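PDB 1OMH: trwC protein from Escherichia coli, which probably nicks plasmid DNA at its origin of transfer to start bacterial conjugation, the chain being the N-terminal relaxase domain of a longer protein. Local coordinates for residues G13-Y18 / E57-N62; I69-T74 / S78-G83; R116-A121 / A164-M169; E122-A127 / V186-Y191. All coordinates share one frame; numbering follows the deposited sequence.

In the fold
Interactions 1 and 3 are buried and almost wholly apolar. Interaction 1 joins two helices on one face of the five-stranded sheet, and interaction 3 packs a helix on the other. In interaction 1, Leu-59 also reaches strand 158-167 through Leu-167. Interaction 3 uses that same strand through Ala-164 and Ile-166. Interaction 2 is partly buried and lies on the neighbouring strand 81-89. It touches interaction 1 through Gly-61 and Met-70, and interaction 3 through Ile-82 and Asn-168. It mixes packing with polar contacts to waters and DNA phosphates. Interaction 4 is a surface contact, centred about 8 Å from the centre of interaction 3, and it turns one side of its helical segment to the DNA.

Interaction 1. Residues G13-Y18 / E57-N62; sequences GRAASY and ELLAGN. With SO4 (sulfate ion), chain E.
Arg-14 O, one residue before the Ala-15 that meets Leu-59, is gripped twice by Ser-17. The hydroxyl of Ser-17 bonds to it, with OG to Arg-14 O at 2.5 Å. This donor lies in the carbonyl plane, on a lone pair. Ser-17 N adds a weak bond to the same oxygen. Arg-14 O also sits over the centre of the Tyr-18 ring, 3.7 Å above its plane.

The contact between the helices is small and apolar. Leu-59 CD1 comes to 4.1 Å from Ala-15 CB. The same Leu-59 CD1 lies 4.4 Å from Ala-16 N, so one branch of the leucine spans two residues of the facing helix. Its CG stands anti to the carbonyl carbon (chi1 -75°), which sends the chain across to segment 13-18. Leu-59 also packs on Leu-167 and Ile-82 of the sheet.

Arg-14 points elsewhere and binds a sulfate, probably from the crystallisation liquor. The ion lies at the edge of the guanidinium, in its plane. Arg-14 NH2 gives sulfate O4 a bond of 2.8 Å; the one from Arg-14 NH1 to O3 is modelled very short and is doubtful in length. Arg-154 holds the same ion.

The helix of Leu-59 ends in a Schellman motif at Gly-61, with a positive phi of 88°. Tyr-18 stacks on His-163, and its carbonyl oxygen bonds to His-150 NE2. Both histidines bind zinc or copper in other structures of this protein. The contact is helix-to-helix packing beside the histidine metal site of a relaxase, here without its metal.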
# COMPACT_ATOMS: atom_id res chain seq x y z
N GLY B 13 9.42 10.93 8.36
CA GLY B 13 8.34 11.90 8.45
C GLY B 13 7.18 11.47 7.57
O GLY B 13 6.02 11.50 7.98
N ARG B 14 7.51 11.05 6.35
CA ARG B 14 6.51 10.60 5.40
C ARG B 14 5.74 9.41 5.97
O ARG B 14 4.51 9.39 5.99
CB ARG B 14 7.20 10.19 4.08
CG ARG B 14 6.26 9.64 3.01
CD ARG B 14 7.03 9.03 1.84
NE ARG B 14 7.81 10.01 1.08
CZ ARG B 14 7.28 10.97 0.32
NH1 ARG B 14 5.96 11.08 0.21
NH2 ARG B 14 8.06 11.81 -0.33
N ALA B 15 6.48 8.42 6.46
CA ALA B 15 5.86 7.22 7.04
C ALA B 15 4.94 7.57 8.21
O ALA B 15 3.88 6.96 8.37
CB ALA B 15 6.94 6.25 7.50
N ALA B 16 5.36 8.54 9.02
CA ALA B 16 4.57 8.95 10.17
C ALA B 16 3.30 9.69 9.76
O ALA B 16 2.30 9.65 10.47
CB ALA B 16 5.42 9.82 11.10
N SER B 17 3.34 10.37 8.61
CA SER B 17 2.19 11.13 8.13
C SER B 17 1.02 10.26 7.68
O SER B 17 -0.10 10.74 7.56
CB SER B 17 2.61 12.03 6.96
OG SER B 17 2.84 11.26 5.79
N TYR B 18 1.29 8.99 7.41
CA TYR B 18 0.24 8.07 6.97
C TYR B 18 -0.86 7.94 8.02
O TYR B 18 -2.00 7.61 7.70
CB TYR B 18 0.85 6.70 6.66
CG TYR B 18 1.75 6.70 5.45
CD1 TYR B 18 2.79 5.78 5.32
CD2 TYR B 18 1.57 7.63 4.42
CE1 TYR B 18 3.63 5.78 4.21
CE2 TYR B 18 2.40 7.64 3.30
CZ TYR B 18 3.42 6.72 3.20
OH TYR B 18 4.25 6.73 2.09
N GLU B 57 8.39 5.60 17.38
CA GLU B 57 9.59 5.05 17.98
C GLU B 57 9.98 3.74 17.30
O GLU B 57 11.15 3.52 16.99
CB GLU B 57 9.41 4.83 19.48
CG GLU B 57 8.21 4.01 19.88
CD GLU B 57 8.20 3.71 21.36
OE1 GLU B 57 8.61 2.59 21.74
OE2 GLU B 57 7.80 4.60 22.15
N LEU B 58 8.99 2.87 17.06
CA LEU B 58 9.26 1.61 16.39
C LEU B 58 9.96 1.90 15.07
O LEU B 58 10.90 1.20 14.69
CB LEU B 58 7.98 0.83 16.15
CG LEU B 58 7.38 0.20 17.41
CD1 LEU B 58 6.08 -0.48 17.06
CD2 LEU B 58 8.36 -0.81 18.00
N LEU B 59 9.51 2.93 14.36
CA LEU B 59 10.14 3.30 13.10
C LEU B 59 11.61 3.63 13.40
O LEU B 59 12.49 3.36 12.60
CB LEU B 59 9.46 4.52 12.49
CG LEU B 59 8.09 4.33 11.82
CD1 LEU B 59 7.45 5.68 11.56
CD2 LEU B 59 8.26 3.57 10.51
N ALA B 60 11.84 4.22 14.57
CA ALA B 60 13.19 4.60 14.99
C ALA B 60 13.97 3.40 15.53
O ALA B 60 15.16 3.52 15.85
CB ALA B 60 13.11 5.70 16.05
N GLY B 61 13.31 2.25 15.64
CA GLY B 61 13.96 1.05 16.13
C GLY B 61 13.93 0.88 17.64
O GLY B 61 14.85 0.28 18.21
N ASN B 62 12.88 1.38 18.28
CA ASN B 62 12.75 1.30 19.74
C ASN B 62 11.65 0.35 20.21
O ASN B 62 10.46 0.67 20.13
CB ASN B 62 12.49 2.70 20.30
CG ASN B 62 12.65 2.77 21.80
OD1 ASN B 62 11.83 2.25 22.55
ND2 ASN B 62 13.73 3.41 22.25
S SO4 E . 5.71 13.67 -1.97
O1 SO4 E . 4.76 14.74 -2.31
O2 SO4 E . 6.44 13.23 -3.18
O3 SO4 E . 4.97 12.52 -1.41
O4 SO4 E . 6.68 14.18 -0.97

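Interaction 2. Residues I69-T74 / S78-G83; sequences IMRSAT and SKERIG. With nucleotides of chain A.
Arg-71 lays its guanidinium over the backbone of Arg-81 and Ile-82, and Thr-74 packs on Glu-80. This is the tight part. Arg-81 O lies over one face of the guanidinium, 3.3 Å from Arg-71 CZ. Ile-82 CA sits 4.0 Å above the plane of the Arg-71 guanidinium. The bend at chi3 (-72°) folds the Arg-71 chain onto the strand. Thr-74 CG2 touches Glu-80 CA at 3.9 Å, and the two side chains cross at about a right angle. Thr-74 N closes a type I turn on Arg-71 O, and Thr-74 OG1 adds a second bond from the same face. Glu-80 has its salt bridge with Arg-9.

Toward the DNA the two segments no longer pack on each other, and a water and phosphates take over. The water joins Thr-74 OG1, Arg-81 N and OP1 of DG15 of chain A. Lys-79 N bonds to OP1 of DC16 of chain A. Arg-81 NE reaches OP2 of the same phosphate at 2.7 Å and Arg-81 NH2 at 3.0 Å. Its NH1 bonds to a guanine O6, and Ala-73 O to a guanine N2. A leucine in place of Arg-81 would probably leave OP2 without both of these bonds and the guanine oxygen without its donor.

Ile-82 and Gly-83 face Leu-7 in a classic beta bulge. This is a DNA-binding turn and strand of the relaxase domain, on the origin-of-transfer DNA.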
# COMPACT_ATOMS: atom_id res chain seq x y z
N ILE B 69 18.24 -0.35 21.81
CA ILE B 69 17.79 0.21 20.54
C ILE B 69 18.26 -0.75 19.44
O ILE B 69 19.24 -1.47 19.62
CB ILE B 69 18.40 1.62 20.34
CG1 ILE B 69 18.31 2.05 18.87
CD1 ILE B 69 16.90 2.22 18.36
N MSE B 70 17.57 -0.78 18.31
CA MSE B 70 17.96 -1.69 17.23
C MSE B 70 18.75 -1.07 16.10
O MSE B 70 18.88 0.15 15.98
CB MSE B 70 16.73 -2.34 16.61
CG MSE B 70 15.93 -3.25 17.51
SE MSE B 70 14.37 -3.62 16.48
CE MSE B 70 13.52 -5.00 17.40
N ARG B 71 19.30 -1.96 15.27
CA ARG B 71 20.06 -1.60 14.09
C ARG B 71 21.38 -0.86 14.28
O ARG B 71 21.81 -0.12 13.40
CB ARG B 71 19.15 -0.83 13.13
CG ARG B 71 17.84 -1.56 12.82
CD ARG B 71 17.08 -0.95 11.65
NE ARG B 71 16.47 0.33 11.96
CZ ARG B 71 15.26 0.48 12.50
NH1 ARG B 71 14.52 -0.59 12.78
NH2 ARG B 71 14.79 1.69 12.74
N SER B 72 22.05 -1.08 15.41
CA SER B 72 23.33 -0.41 15.64
C SER B 72 24.38 -0.81 14.60
O SER B 72 25.22 0.00 14.20
CB SER B 72 23.85 -0.71 17.06
OG SER B 72 23.96 -2.10 17.30
N ALA B 73 24.33 -2.07 14.15
CA ALA B 73 25.28 -2.58 13.17
C ALA B 73 25.20 -1.89 11.81
O ALA B 73 26.03 -2.14 10.93
CB ALA B 73 25.09 -4.08 13.00
N THR B 74 24.21 -1.02 11.64
CA THR B 74 24.05 -0.29 10.38
C THR B 74 25.30 0.52 10.10
O THR B 74 25.79 1.24 10.97
CB THR B 74 22.84 0.67 10.43
OG1 THR B 74 21.63 -0.08 10.59
CG2 THR B 74 22.76 1.49 9.15
N SER B 78 25.99 3.91 5.13
CA SER B 78 24.77 3.36 4.53
C SER B 78 23.53 3.97 5.19
O SER B 78 23.59 4.44 6.32
CB SER B 78 24.75 1.84 4.69
OG SER B 78 25.88 1.25 4.08
N LYS B 79 22.41 3.96 4.47
CA LYS B 79 21.18 4.52 5.01
C LYS B 79 20.55 3.52 5.97
O LYS B 79 20.53 2.32 5.71
CB LYS B 79 20.18 4.83 3.89
CG LYS B 79 20.67 5.85 2.90
CD LYS B 79 19.59 6.19 1.90
CE LYS B 79 20.05 7.28 0.95
NZ LYS B 79 18.94 7.75 0.08
N GLU B 80 20.03 4.01 7.09
CA GLU B 80 19.39 3.09 8.00
C GLU B 80 17.97 2.93 7.47
O GLU B 80 17.35 3.88 7.00
CB GLU B 80 19.37 3.64 9.43
CG GLU B 80 18.54 4.86 9.65
CD GLU B 80 18.48 5.23 11.11
OE1 GLU B 80 17.95 4.42 11.90
OE2 GLU B 80 18.97 6.33 11.47
N ARG B 81 17.47 1.71 7.54
CA ARG B 81 16.14 1.40 7.06
C ARG B 81 15.19 1.34 8.23
O ARG B 81 15.48 0.73 9.26
CB ARG B 81 16.17 0.07 6.30
CG ARG B 81 16.94 0.19 4.99
CD ARG B 81 17.13 -1.15 4.30
NE ARG B 81 17.74 -0.97 2.98
CZ ARG B 81 17.93 -1.94 2.10
NH1 ARG B 81 17.58 -3.19 2.40
NH2 ARG B 81 18.47 -1.67 0.92
N ILE B 82 14.04 1.99 8.08
CA ILE B 82 13.05 2.05 9.14
C ILE B 82 11.85 1.16 8.86
O ILE B 82 11.05 0.90 9.76
CB ILE B 82 12.55 3.50 9.33
CG1 ILE B 82 11.80 3.97 8.08
CG2 ILE B 82 13.74 4.42 9.58
CD1 ILE B 82 11.19 5.36 8.22
N GLY B 83 11.73 0.70 7.62
CA GLY B 83 10.63 -0.17 7.28
C GLY B 83 10.44 -0.42 5.80
O GLY B 83 11.27 -0.06 4.97
P DG A 15 19.39 -3.00 7.61
OP1 DG A 15 18.22 -2.19 8.03
OP2 DG A 15 19.18 -4.40 7.14
O5' DG A 15 20.12 -2.24 6.42
C5' DG A 15 20.52 -0.86 6.52
C4' DG A 15 21.61 -0.61 5.50
O4' DG A 15 22.57 -1.66 5.67
C3' DG A 15 21.19 -0.65 4.03
O3' DG A 15 21.38 0.69 3.54
C2' DG A 15 22.37 -1.32 3.34
C1' DG A 15 23.08 -2.07 4.43
N9 DG A 15 23.10 -3.53 4.44
C8 DG A 15 22.14 -4.42 4.86
N7 DG A 15 22.59 -5.64 4.94
C5 DG A 15 23.90 -5.55 4.48
C6 DG A 15 24.90 -6.53 4.35
O6 DG A 15 24.84 -7.73 4.63
N1 DG A 15 26.07 -5.99 3.83
C2 DG A 15 26.26 -4.67 3.50
N2 DG A 15 27.45 -4.32 3.02
N3 DG A 15 25.34 -3.75 3.64
C4 DG A 15 24.20 -4.26 4.13
P DC A 16 20.91 1.09 2.06
OP1 DC A 16 21.49 2.44 1.81
OP2 DC A 16 19.43 0.92 1.99
O5' DC A 16 21.61 0.04 1.08
C5' DC A 16 22.90 0.30 0.54
C4' DC A 16 23.44 -0.89 -0.22
O4' DC A 16 23.47 -2.06 0.64
C3' DC A 16 22.55 -1.30 -1.41
O3' DC A 16 23.25 -0.88 -2.60
C2' DC A 16 22.74 -2.81 -1.51
C1' DC A 16 23.32 -3.21 -0.17
N1 DC A 16 22.86 -4.38 0.61
C2 DC A 16 23.77 -5.43 0.76
O2 DC A 16 24.90 -5.31 0.29
N3 DC A 16 23.39 -6.55 1.41
C4 DC A 16 22.17 -6.65 1.91
N4 DC A 16 21.85 -7.79 2.54
C5 DC A 16 21.21 -5.59 1.79
C6 DC A 16 21.60 -4.47 1.14
P DC A 7 31.42 2.58 9.02
OP1 DC A 7 31.05 3.80 8.27
OP2 DC A 7 32.72 2.51 9.73
O5' DC A 7 30.23 2.21 10.02
C5' DC A 7 30.45 1.99 11.41
C4' DC A 7 29.33 1.15 11.98
O4' DC A 7 29.31 -0.12 11.29
C3' DC A 7 29.48 0.79 13.46
O3' DC A 7 28.62 1.62 14.26
C2' DC A 7 28.80 -0.57 13.56
C1' DC A 7 28.94 -1.17 12.17
N1 DC A 7 29.97 -2.23 12.10
C2 DC A 7 29.65 -3.49 12.61
O2 DC A 7 28.51 -3.69 13.06
N3 DC A 7 30.59 -4.47 12.60
C4 DC A 7 31.81 -4.22 12.10
N4 DC A 7 32.70 -5.21 12.12
C5 DC A 7 32.15 -2.94 11.57
C6 DC A 7 31.21 -1.99 11.59
O HOH W 1 11.46 0.07 12.15
O HOH W 2 19.07 -0.13 9.39

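Interaction 3. Residues R116-A121 / A164-M169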
# COMPACT_ATOMS: atom_id res chain seq x y z
N ARG B 116 -5.29 -10.44 4.41
CA ARG B 116 -4.93 -11.78 3.96
C ARG B 116 -3.61 -11.78 3.19
O ARG B 116 -2.81 -12.72 3.31
CB ARG B 116 -6.05 -12.35 3.10
CG ARG B 116 -7.31 -12.67 3.89
CD ARG B 116 -8.48 -12.98 2.98
NE ARG B 116 -9.72 -13.17 3.72
CZ ARG B 116 -10.92 -13.23 3.16
NH1 ARG B 116 -11.05 -13.10 1.85
NH2 ARG B 116 -12.00 -13.41 3.92
N THR B 117 -3.37 -10.73 2.41
CA THR B 117 -2.13 -10.66 1.65
C THR B 117 -0.96 -10.48 2.61
O THR B 117 0.10 -11.09 2.44
CB THR B 117 -2.16 -9.50 0.65
OG1 THR B 117 -3.31 -9.63 -0.19
CG2 THR B 117 -0.90 -9.51 -0.22
N LEU B 118 -1.15 -9.66 3.64
CA LEU B 118 -0.09 -9.41 4.61
C LEU B 118 0.25 -10.67 5.40
O LEU B 118 1.36 -10.81 5.90
CB LEU B 118 -0.49 -8.27 5.55
CG LEU B 118 -0.52 -6.88 4.90
CD1 LEU B 118 -1.07 -5.86 5.87
CD2 LEU B 118 0.89 -6.49 4.45
N GLU B 119 -0.71 -11.58 5.53
CA GLU B 119 -0.47 -12.82 6.24
C GLU B 119 0.57 -13.61 5.45
O GLU B 119 1.45 -14.24 6.01
CB GLU B 119 -1.75 -13.65 6.36
CG GLU B 119 -2.74 -13.18 7.41
CD GLU B 119 -3.91 -14.13 7.55
OE1 GLU B 119 -3.70 -15.30 7.93
OE2 GLU B 119 -5.06 -13.71 7.28
N GLN B 120 0.44 -13.56 4.13
CA GLN B 120 1.37 -14.27 3.27
C GLN B 120 2.71 -13.57 3.19
O GLN B 120 3.76 -14.21 2.99
CB GLN B 120 0.74 -14.46 1.88
CG GLN B 120 -0.39 -15.49 1.94
CD GLN B 120 -1.02 -15.78 0.60
OE1 GLN B 120 -0.33 -16.07 -0.38
NE2 GLN B 120 -2.34 -15.72 0.55
N ALA B 121 2.70 -12.25 3.35
CA ALA B 121 3.95 -11.50 3.34
C ALA B 121 4.66 -11.87 4.65
O ALA B 121 5.88 -12.01 4.68
CB ALA B 121 3.67 -10.00 3.30
N ALA B 164 0.60 -0.20 4.10
CA ALA B 164 0.95 -1.21 5.09
C ALA B 164 2.42 -1.02 5.40
O ALA B 164 3.29 -1.48 4.65
CB ALA B 164 0.70 -2.62 4.54
N VAL B 165 2.71 -0.34 6.51
CA VAL B 165 4.09 -0.10 6.88
C VAL B 165 4.66 -1.22 7.74
O VAL B 165 4.38 -1.33 8.94
CB VAL B 165 4.23 1.24 7.64
CG1 VAL B 165 5.70 1.50 7.96
CG2 VAL B 165 3.66 2.38 6.79
N ILE B 166 5.47 -2.07 7.10
CA ILE B 166 6.11 -3.17 7.79
C ILE B 166 7.37 -2.60 8.43
O ILE B 166 8.30 -2.19 7.74
CB ILE B 166 6.53 -4.30 6.83
CG1 ILE B 166 5.30 -4.94 6.17
CG2 ILE B 166 7.29 -5.37 7.59
CD1 ILE B 166 4.56 -4.06 5.20
N LEU B 167 7.40 -2.56 9.76
CA LEU B 167 8.57 -2.01 10.43
C LEU B 167 9.77 -2.94 10.23
O LEU B 167 9.61 -4.15 10.08
CB LEU B 167 8.25 -1.79 11.90
CG LEU B 167 7.20 -0.67 12.01
CD1 LEU B 167 5.97 -1.18 12.71
CD2 LEU B 167 7.79 0.53 12.72
N ASN B 168 10.96 -2.35 10.21
CA ASN B 168 12.20 -3.08 10.01
C ASN B 168 12.59 -3.87 11.26
O ASN B 168 13.59 -3.58 11.90
CB ASN B 168 13.31 -2.10 9.64
CG ASN B 168 14.56 -2.78 9.11
OD1 ASN B 168 15.56 -2.11 8.83
ND2 ASN B 168 14.51 -4.10 8.98
N MSE B 169 11.79 -4.89 11.59
CA MSE B 169 12.07 -5.68 12.78
C MSE B 169 11.35 -7.01 12.77
O MSE B 169 10.25 -7.14 12.23
CB MSE B 169 11.64 -4.91 14.03
CG MSE B 169 10.15 -4.66 14.09
SE MSE B 169 9.66 -3.56 15.61
CE MSE B 169 10.74 -2.11 15.19
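Segment 116-121 of helix 104-122 packs on the face of the sheet at strand 158-167, with Leu-118 CA 8.3 Å from Ala-164 CA. No hydrogen bond joins the two segments, and the contact is made by apolar side chains.

Leu-118 does the touching from the helix. Its CG is anti to the carbonyl carbon (chi1 -70°), and both methyls at its end are directed at the strand. CD1 and CD2 of Leu-118 each lie 3.9 Å from Ala-164 CB, so the leucine fork straddles the small methyl. Leu-118 CD2 also lies 4.5 Å from Ile-166 CD1, a looser touch. The short side chain of Ala-164 lets the leucine come close to the strand at this point. All three residues are buried.

The strand alternates its sides. Ala-164 and Ile-166 turn to the helix, where Phe-88 and Ile-145 of the adjoining strands also meet Ala-164. Val-165 and Leu-167 serve the other face. On helix 189-206, Thr-117 packs on Val-195 and Arg-116 bridges to Glu-199 and Glu-203.

After the strand the chain bends sharply. Met-169 N bonds to Leu-167 O at 2.8 Å, and Asn-168 is the centre of an inverse gamma turn. Ala-164 directly follows His-163, a metal ligand in other structures of this protein. The contact is the helix-on-sheet core of a relaxase domain built on an antiparallel sheet, behind the strand that carries metal-binding histidines.

Interaction 4. Residues E122-A127 / V186-Y191. With nucleotides of chain A.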
# COMPACT_ATOMS: atom_id res chain seq x y z
N GLU B 122 3.88 -12.05 5.71
CA GLU B 122 4.46 -12.40 7.01
C GLU B 122 5.07 -13.80 6.99
O GLU B 122 6.08 -14.05 7.66
CB GLU B 122 3.39 -12.31 8.11
CG GLU B 122 3.90 -12.68 9.50
CD GLU B 122 2.89 -12.41 10.58
OE1 GLU B 122 1.72 -12.79 10.41
OE2 GLU B 122 3.26 -11.82 11.62
N ALA B 123 4.48 -14.71 6.24
CA ALA B 123 5.00 -16.06 6.14
C ALA B 123 6.38 -16.01 5.48
O ALA B 123 7.13 -16.98 5.52
CB ALA B 123 4.05 -16.94 5.31
N ARG B 124 6.70 -14.86 4.89
CA ARG B 124 7.98 -14.67 4.22
C ARG B 124 8.98 -13.84 5.04
O ARG B 124 10.09 -13.58 4.58
CB ARG B 124 7.77 -14.03 2.85
CG ARG B 124 7.06 -14.94 1.85
CD ARG B 124 6.67 -14.19 0.58
NE ARG B 124 6.22 -15.09 -0.48
CZ ARG B 124 5.08 -15.77 -0.48
NH1 ARG B 124 4.23 -15.65 0.54
NH2 ARG B 124 4.78 -16.57 -1.49
N ALA B 125 8.59 -13.44 6.24
CA ALA B 125 9.47 -12.66 7.11
C ALA B 125 10.70 -13.49 7.45
O ALA B 125 10.58 -14.65 7.84
CB ALA B 125 8.75 -12.28 8.39
N GLN B 126 11.87 -12.89 7.30
CA GLN B 126 13.12 -13.58 7.60
C GLN B 126 14.13 -12.67 8.27
O GLN B 126 14.01 -11.45 8.26
CB GLN B 126 13.76 -14.11 6.31
CG GLN B 126 12.88 -15.03 5.50
CD GLN B 126 13.66 -15.74 4.41
OE1 GLN B 126 14.35 -15.11 3.60
NE2 GLN B 126 13.56 -17.07 4.38
N ALA B 127 15.15 -13.29 8.86
CA ALA B 127 16.22 -12.57 9.53
C ALA B 127 17.46 -13.45 9.45
O ALA B 127 17.35 -14.63 9.13
CB ALA B 127 15.85 -12.32 10.99
N VAL B 186 10.01 -8.31 -0.72
CA VAL B 186 10.21 -7.40 -1.85
C VAL B 186 10.12 -8.12 -3.20
O VAL B 186 9.36 -7.70 -4.08
CB VAL B 186 11.59 -6.70 -1.76
CG1 VAL B 186 11.85 -5.86 -3.01
CG2 VAL B 186 11.64 -5.82 -0.53
N LYS B 187 10.87 -9.20 -3.36
CA LYS B 187 10.87 -9.96 -4.60
C LYS B 187 9.54 -10.64 -4.90
O LYS B 187 9.29 -11.05 -6.03
CB LYS B 187 12.00 -11.00 -4.58
CG LYS B 187 13.38 -10.36 -4.61
CD LYS B 187 14.51 -11.39 -4.56
CE LYS B 187 15.87 -10.73 -4.78
NZ LYS B 187 17.00 -11.69 -4.63
N ALA B 188 8.69 -10.75 -3.89
CA ALA B 188 7.38 -11.37 -4.06
C ALA B 188 6.27 -10.33 -4.22
O ALA B 188 5.09 -10.66 -4.10
CB ALA B 188 7.08 -12.27 -2.86
N THR B 189 6.64 -9.09 -4.50
CA THR B 189 5.65 -8.01 -4.65
C THR B 189 4.62 -8.31 -5.74
O THR B 189 3.42 -8.12 -5.53
CB THR B 189 6.34 -6.67 -4.99
OG1 THR B 189 7.21 -6.29 -3.92
CG2 THR B 189 5.29 -5.57 -5.19
N ARG B 190 5.09 -8.75 -6.90
CA ARG B 190 4.18 -9.08 -7.99
C ARG B 190 3.21 -10.16 -7.54
O ARG B 190 2.00 -10.05 -7.75
CB ARG B 190 4.97 -9.57 -9.21
CG ARG B 190 4.16 -10.38 -10.20
CD ARG B 190 3.46 -9.50 -11.20
NE ARG B 190 4.41 -8.89 -12.13
CZ ARG B 190 4.06 -8.21 -13.22
NH1 ARG B 190 2.77 -8.06 -13.52
NH2 ARG B 190 4.99 -7.68 -14.00
N TYR B 191 3.74 -11.21 -6.91
CA TYR B 191 2.91 -12.31 -6.43
C TYR B 191 1.91 -11.87 -5.37
O TYR B 191 0.76 -12.30 -5.38
CB TYR B 191 3.78 -13.43 -5.85
CG TYR B 191 2.97 -14.56 -5.25
CD1 TYR B 191 2.41 -15.54 -6.05
CD2 TYR B 191 2.74 -14.62 -3.87
CE1 TYR B 191 1.63 -16.57 -5.50
CE2 TYR B 191 1.98 -15.64 -3.31
CZ TYR B 191 1.43 -16.61 -4.13
OH TYR B 191 0.66 -17.61 -3.58
P DT A 18 19.02 -4.29 -8.37
OP1 DT A 18 19.43 -5.10 -9.54
OP2 DT A 18 18.53 -2.90 -8.57
O5' DT A 18 17.92 -5.09 -7.52
C5' DT A 18 17.88 -6.53 -7.53
C4' DT A 18 16.83 -7.07 -6.57
O4' DT A 18 17.03 -6.52 -5.23
C3' DT A 18 15.39 -6.69 -6.96
O3' DT A 18 14.77 -7.95 -7.29
C2' DT A 18 14.67 -6.53 -5.63
C1' DT A 18 15.78 -6.47 -4.60
N1 DT A 18 15.77 -5.59 -3.43
C2 DT A 18 15.48 -6.22 -2.24
O2 DT A 18 15.29 -7.43 -2.15
N3 DT A 18 15.42 -5.40 -1.15
C4 DT A 18 15.62 -4.04 -1.12
O4 DT A 18 15.53 -3.44 -0.05
C5 DT A 18 15.94 -3.43 -2.40
C7 DT A 18 16.19 -1.96 -2.45
C6 DT A 18 16.00 -4.23 -3.48
P DT A 20 7.34 -5.33 -8.94
OP1 DT A 20 6.40 -4.50 -8.15
OP2 DT A 20 6.97 -6.71 -9.31
O5' DT A 20 7.81 -4.52 -10.23
C5' DT A 20 7.60 -3.10 -10.37
C4' DT A 20 8.06 -2.67 -11.74
O4' DT A 20 9.38 -3.21 -11.93
C3' DT A 20 7.19 -3.25 -12.87
O3' DT A 20 6.70 -2.13 -13.64
C2' DT A 20 8.20 -3.56 -13.97
C1' DT A 20 9.54 -3.53 -13.29
N1 DT A 20 10.50 -4.62 -13.45
C2 DT A 20 11.45 -4.39 -14.42
O2 DT A 20 11.47 -3.38 -15.10
N3 DT A 20 12.38 -5.39 -14.56
C4 DT A 20 12.46 -6.56 -13.84
O4 DT A 20 13.37 -7.35 -14.08
C5 DT A 20 11.43 -6.75 -12.84
C7 DT A 20 11.43 -8.00 -12.01
C6 DT A 20 10.50 -5.78 -12.70
P DA A 19 13.92 -8.14 -8.64
OP1 DA A 19 13.46 -9.55 -8.62
OP2 DA A 19 14.77 -7.67 -9.75
O5' DA A 19 12.64 -7.20 -8.51
C5' DA A 19 11.46 -7.55 -7.74
C4' DA A 19 10.71 -6.29 -7.40
O4' DA A 19 11.67 -5.39 -6.86
C3' DA A 19 9.98 -5.53 -8.53
O3' DA A 19 8.64 -5.49 -8.00
C2' DA A 19 10.27 -4.07 -8.22
C1' DA A 19 11.46 -4.09 -7.28
N9 DA A 19 12.76 -3.58 -7.66
C8 DA A 19 13.59 -3.83 -8.72
N7 DA A 19 14.76 -3.26 -8.61
C5 DA A 19 14.68 -2.56 -7.41
C6 DA A 19 15.60 -1.76 -6.71
N6 DA A 19 16.84 -1.50 -7.13
N1 DA A 19 15.20 -1.22 -5.54
C2 DA A 19 13.95 -1.48 -5.10
N3 DA A 19 13.00 -2.22 -5.67
C4 DA A 19 13.44 -2.74 -6.83
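Arg-124 reaches across to Ala-188 and Tyr-191, running alongside the first to meet the second. From CG to NE its chain is extended past the alanine methyl. Ala-188 CB lies 3.8 Å from Arg-124 NE and 4.0 Å from Arg-124 CD. Beyond it, Arg-124 NH2 comes to 3.5 Å from Tyr-191 CE2.

The two long side chains cross at about a right angle. The guanidinium and ring planes are 32° apart, and the groups meet obliquely. Tyr-191 has CG anti to its backbone N (chi1 176°), which directs the ring toward the arginine, where CD2 and CE2 are its nearest atoms. Arg-124 NH1 bonds back to Gln-120 O, near the end of helix 104-122. With an alanine at Arg-124, Gln-120 O would probably lose this donor and the Tyr-191 ring would be left without its guanidinium neighbour.

Ala-188 is the N-cap of helix 189-206. Thr-189 N and Thr-189 OG1 both bond to Val-186 O, the hydroxyl at 2.6 Å. This double hold probably helps to fix the break between the two helices. The same link meets the DNA: Val-186 CG1 packs on the thymine of DT18 of chain A, 3.7 Å from its C2, and Thr-189 CG2 lies 3.3 Å from OP1 of DT20 of chain A.

Across the segments there is no hydrogen bond. A charged group leans on a methyl and a ring at the surface, so the contact probably rests on packing and weak electrostatics, with the polar hold supplied by Gln-120.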